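Side-chain contact in chromosome partition protein Smc (Pyrococcus furiosus, PDB 3KTA), which is probably required for chromosome condensation and partitioning and probably hydrolyses ATP through a cassette-type ATPase head formed by its N- and C-terminal domains: residues F24-P29 and A108-E113. Sequence-based numbering, arbitrary orientation.
Sequences FAKLSP and ADLIKE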
ATOM      1  N   PHE B  24       6.525 -13.751  11.569  1.00 13.82           N
ATOM      2  CA  PHE B  24       5.473 -13.815  12.583  1.00 13.92           C
ATOM      3  C   PHE B  24       6.065 -13.878  13.987  1.00 15.34           C
ATOM      4  O   PHE B  24       5.610 -13.167  14.883  1.00 16.71           O
ATOM      5  CB  PHE B  24       4.540 -15.010  12.362  1.00 17.57           C
ATOM      6  CG  PHE B  24       3.351 -15.012  13.278  1.00 17.39           C
ATOM      7  CD1 PHE B  24       2.155 -14.430  12.888  1.00 17.54           C
ATOM      8  CD2 PHE B  24       3.432 -15.592  14.536  1.00 17.26           C
ATOM      9  CE1 PHE B  24       1.057 -14.431  13.737  1.00 19.13           C
ATOM     10  CE2 PHE B  24       2.352 -15.585  15.390  1.00 19.41           C
ATOM     11  CZ  PHE B  24       1.160 -15.005  14.992  1.00 19.02           C
ATOM     12  N   ALA B  25       7.094 -14.702  14.156  1.00 15.88           N
ATOM     13  CA  ALA B  25       7.736 -14.855  15.467  1.00 17.99           C
ATOM     14  C   ALA B  25       8.410 -13.559  15.913  1.00 18.42           C
ATOM     15  O   ALA B  25       8.428 -13.242  17.101  1.00 19.56           O
ATOM     16  CB  ALA B  25       8.743 -16.010  15.442  1.00 18.56           C
ATOM     17  N   LYS B  26       8.953 -12.814  14.959  1.00 16.83           N
ATOM     18  CA  LYS B  26       9.566 -11.512  15.243  1.00 19.00           C
ATOM     19  C   LYS B  26       8.524 -10.492  15.693  1.00 20.73           C
ATOM     20  O   LYS B  26       8.716  -9.785  16.687  1.00 21.83           O
ATOM     21  CB  LYS B  26      10.294 -11.003  13.997  1.00 21.95           C
ATOM     22  CG  LYS B  26      11.155  -9.767  14.196  1.00 30.37           C
ATOM     23  CD  LYS B  26      12.257  -9.708  13.137  1.00 33.94           C
ATOM     24  CE  LYS B  26      11.675  -9.755  11.725  1.00 34.80           C
ATOM     25  NZ  LYS B  26      12.722  -9.641  10.667  1.00 42.37           N
ATOM     26  N   LEU B  27       7.419 -10.418  14.962  1.00 17.39           N
ATOM     27  CA  LEU B  27       6.372  -9.440  15.254  1.00 17.68           C
ATOM     28  C   LEU B  27       5.614  -9.772  16.541  1.00 18.28           C
ATOM     29  O   LEU B  27       5.152  -8.876  17.242  1.00 20.83           O
ATOM     30  CB  LEU B  27       5.389  -9.337  14.083  1.00 17.11           C
ATOM     31  CG  LEU B  27       5.966  -8.760  12.786  1.00 14.90           C
ATOM     32  CD1 LEU B  27       4.879  -8.737  11.701  1.00 19.44           C
ATOM     33  CD2 LEU B  27       6.536  -7.359  13.019  1.00 17.13           C
ATOM     34  N   SER B  28       5.473 -11.061  16.828  1.00 17.97           N
ATOM     35  CA  SER B  28       4.828 -11.527  18.063  1.00 21.16           C
ATOM     36  C   SER B  28       5.766 -12.414  18.879  1.00 23.73           C
ATOM     37  O   SER B  28       5.685 -13.638  18.815  1.00 24.28           O
ATOM     38  CB  SER B  28       3.549 -12.300  17.745  1.00 21.50           C
ATOM     39  OG  SER B  28       2.581 -11.446  17.175  1.00 24.70           O
ATOM     40  N   PRO B  29       6.666 -11.795  19.653  1.00 24.36           N
ATOM     41  CA  PRO B  29       7.631 -12.581  20.431  1.00 26.73           C
ATOM     42  C   PRO B  29       6.934 -13.649  21.272  1.00 25.63           C
ATOM     43  O   PRO B  29       5.912 -13.368  21.906  1.00 29.74           O
ATOM     44  CB  PRO B  29       8.306 -11.526  21.313  1.00 25.78           C
ATOM     45  CG  PRO B  29       8.206 -10.258  20.503  1.00 26.91           C
ATOM     46  CD  PRO B  29       6.863 -10.346  19.811  1.00 25.47           C
ATOM     47  N   ALA B 108       7.189  -1.136  12.395  1.00 11.48           N
ATOM     48  CA  ALA B 108       7.996  -0.043  11.883  1.00 11.53           C
ATOM     49  C   ALA B 108       9.451  -0.470  11.645  1.00 14.50           C
ATOM     50  O   ALA B 108      10.070  -0.083  10.648  1.00 12.17           O
ATOM     51  CB  ALA B 108       7.931   1.150  12.840  1.00 12.73           C
ATOM     52  N   ASP B 109       9.995  -1.282  12.550  1.00 14.79           N
ATOM     53  CA  ASP B 109      11.349  -1.796  12.370  1.00 13.55           C
ATOM     54  C   ASP B 109      11.441  -2.690  11.127  1.00 14.75           C
ATOM     55  O   ASP B 109      12.434  -2.650  10.407  1.00 14.77           O
ATOM     56  CB  ASP B 109      11.807  -2.591  13.592  1.00 15.65           C
ATOM     57  CG  ASP B 109      12.114  -1.711  14.791  1.00 18.95           C
ATOM     58  OD1 ASP B 109      12.074  -0.468  14.674  1.00 21.30           O
ATOM     59  OD2 ASP B 109      12.402  -2.289  15.858  0.95 21.85           O
ATOM     60  N   LEU B 110      10.405  -3.488  10.889  1.00 12.97           N
ATOM     61  CA  LEU B 110      10.367  -4.368   9.718  1.00 14.20           C
ATOM     62  C   LEU B 110      10.246  -3.532   8.433  1.00 15.45           C
ATOM     63  O   LEU B 110      10.865  -3.843   7.414  1.00 13.45           O
ATOM     64  CB  LEU B 110       9.191  -5.342   9.846  1.00 16.21           C
ATOM     65  CG  LEU B 110       8.901  -6.310   8.700  1.00 18.62           C
ATOM     66  CD1 LEU B 110      10.118  -7.152   8.389  1.00 21.36           C
ATOM     67  CD2 LEU B 110       7.710  -7.172   9.100  1.00 19.19           C
ATOM     68  N   ILE B 111       9.451  -2.467   8.476  1.00 13.37           N
ATOM     69  CA  ILE B 111       9.386  -1.535   7.346  1.00 11.94           C
ATOM     70  C   ILE B 111      10.750  -0.903   7.057  1.00 14.23           C
ATOM     71  O   ILE B 111      11.195  -0.892   5.908  1.00 15.28           O
ATOM     72  CB  ILE B 111       8.301  -0.445   7.545  1.00 11.64           C
ATOM     73  CG1 ILE B 111       6.902  -1.041   7.359  1.00 14.23           C
ATOM     74  CG2 ILE B 111       8.513   0.729   6.571  1.00 13.91           C
ATOM     75  CD1 ILE B 111       5.771  -0.204   8.007  1.00 14.21           C
ATOM     76  N   LYS B 112      11.428  -0.419   8.100  1.00 15.19           N
ATOM     77  CA  LYS B 112      12.743   0.196   7.933  1.00 16.93           C
ATOM     78  C   LYS B 112      13.731  -0.765   7.261  1.00 15.46           C
ATOM     79  O   LYS B 112      14.409  -0.399   6.296  1.00 17.40           O
ATOM     80  CB  LYS B 112      13.295   0.651   9.287  1.00 20.61           C
ATOM     81  CG  LYS B 112      14.569   1.477   9.185  1.00 24.02           C
ATOM     82  CD  LYS B 112      14.243   2.870   8.702  1.00 27.84           C
ATOM     83  CE  LYS B 112      15.406   3.808   8.919  1.00 31.63           C
ATOM     84  NZ  LYS B 112      15.161   5.094   8.251  1.00 27.15           N
ATOM     85  N   GLU B 113      13.798  -2.000   7.747  1.00 15.23           N
ATOM     86  CA  GLU B 113      14.686  -3.003   7.153  1.00 16.44           C
ATOM     87  C   GLU B 113      14.295  -3.303   5.706  1.00 16.97           C
ATOM     88  O   GLU B 113      15.150  -3.356   4.800  1.00 17.58           O
ATOM     89  CB  GLU B 113      14.679  -4.283   7.978  1.00 18.65           C
ATOM     90  CG  GLU B 113      15.561  -5.389   7.403  1.00 25.96           C
ATOM     91  CD  GLU B 113      17.036  -5.052   7.433  0.91 26.42           C
ATOM     92  OE1 GLU B 113      17.431  -4.131   8.178  0.59 28.24           O
ATOM     93  OE2 GLU B 113      17.813  -5.725   6.716  0.53 26.65           O
TER
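Leu-27 and Leu-110 meet through their methyl ends in the C-terminal half of the SMC head, a P-loop NTPase fold of the ABC ATPase class. The contact joins the last turn of helix 4-27 to helix 101-114, and it is small, burying about 120 Å² in all.

Its apolar part is a methyl fork against a single methyl. Both branches of Leu-27 approach the same carbon: CD2 lies 4.1 Å from Leu-110 CD2, and CD1 stands 4.2 Å from that atom, so Leu-110 CD2 lies over one face of the Leu-27 fork, nearly equidistant from its two methyls. The two side chains run at about a right angle to each other. Leu-110 reaches across because its CG is anti to the backbone N (chi1 177°), whereas the CG of Leu-27 is anti to the carbonyl carbon (chi1 -66°), which swings the fork over to the neighbouring helix. The CA atoms of Leu-27 and Leu-110 are 8.5 Å apart, and between the two segments the contact is made by side chains. Phe-79 of helix 67-84 also packs on Leu-110, while Val-107 packs on Leu-27, placing both leucines in the buried interior.

The polar part lies at the end of helix 4-27, where Leu-27 O accepts a hydrogen bond from Arg-106 NE, a second tie to helix 101-114, just before Ser-28 departs from helical geometry.

A looser contact comes from the exposed side: Lys-26 reaches over to Leu-110, not Leu-27, and only its NZ comes close, 4.3 Å from Leu-110 CD1.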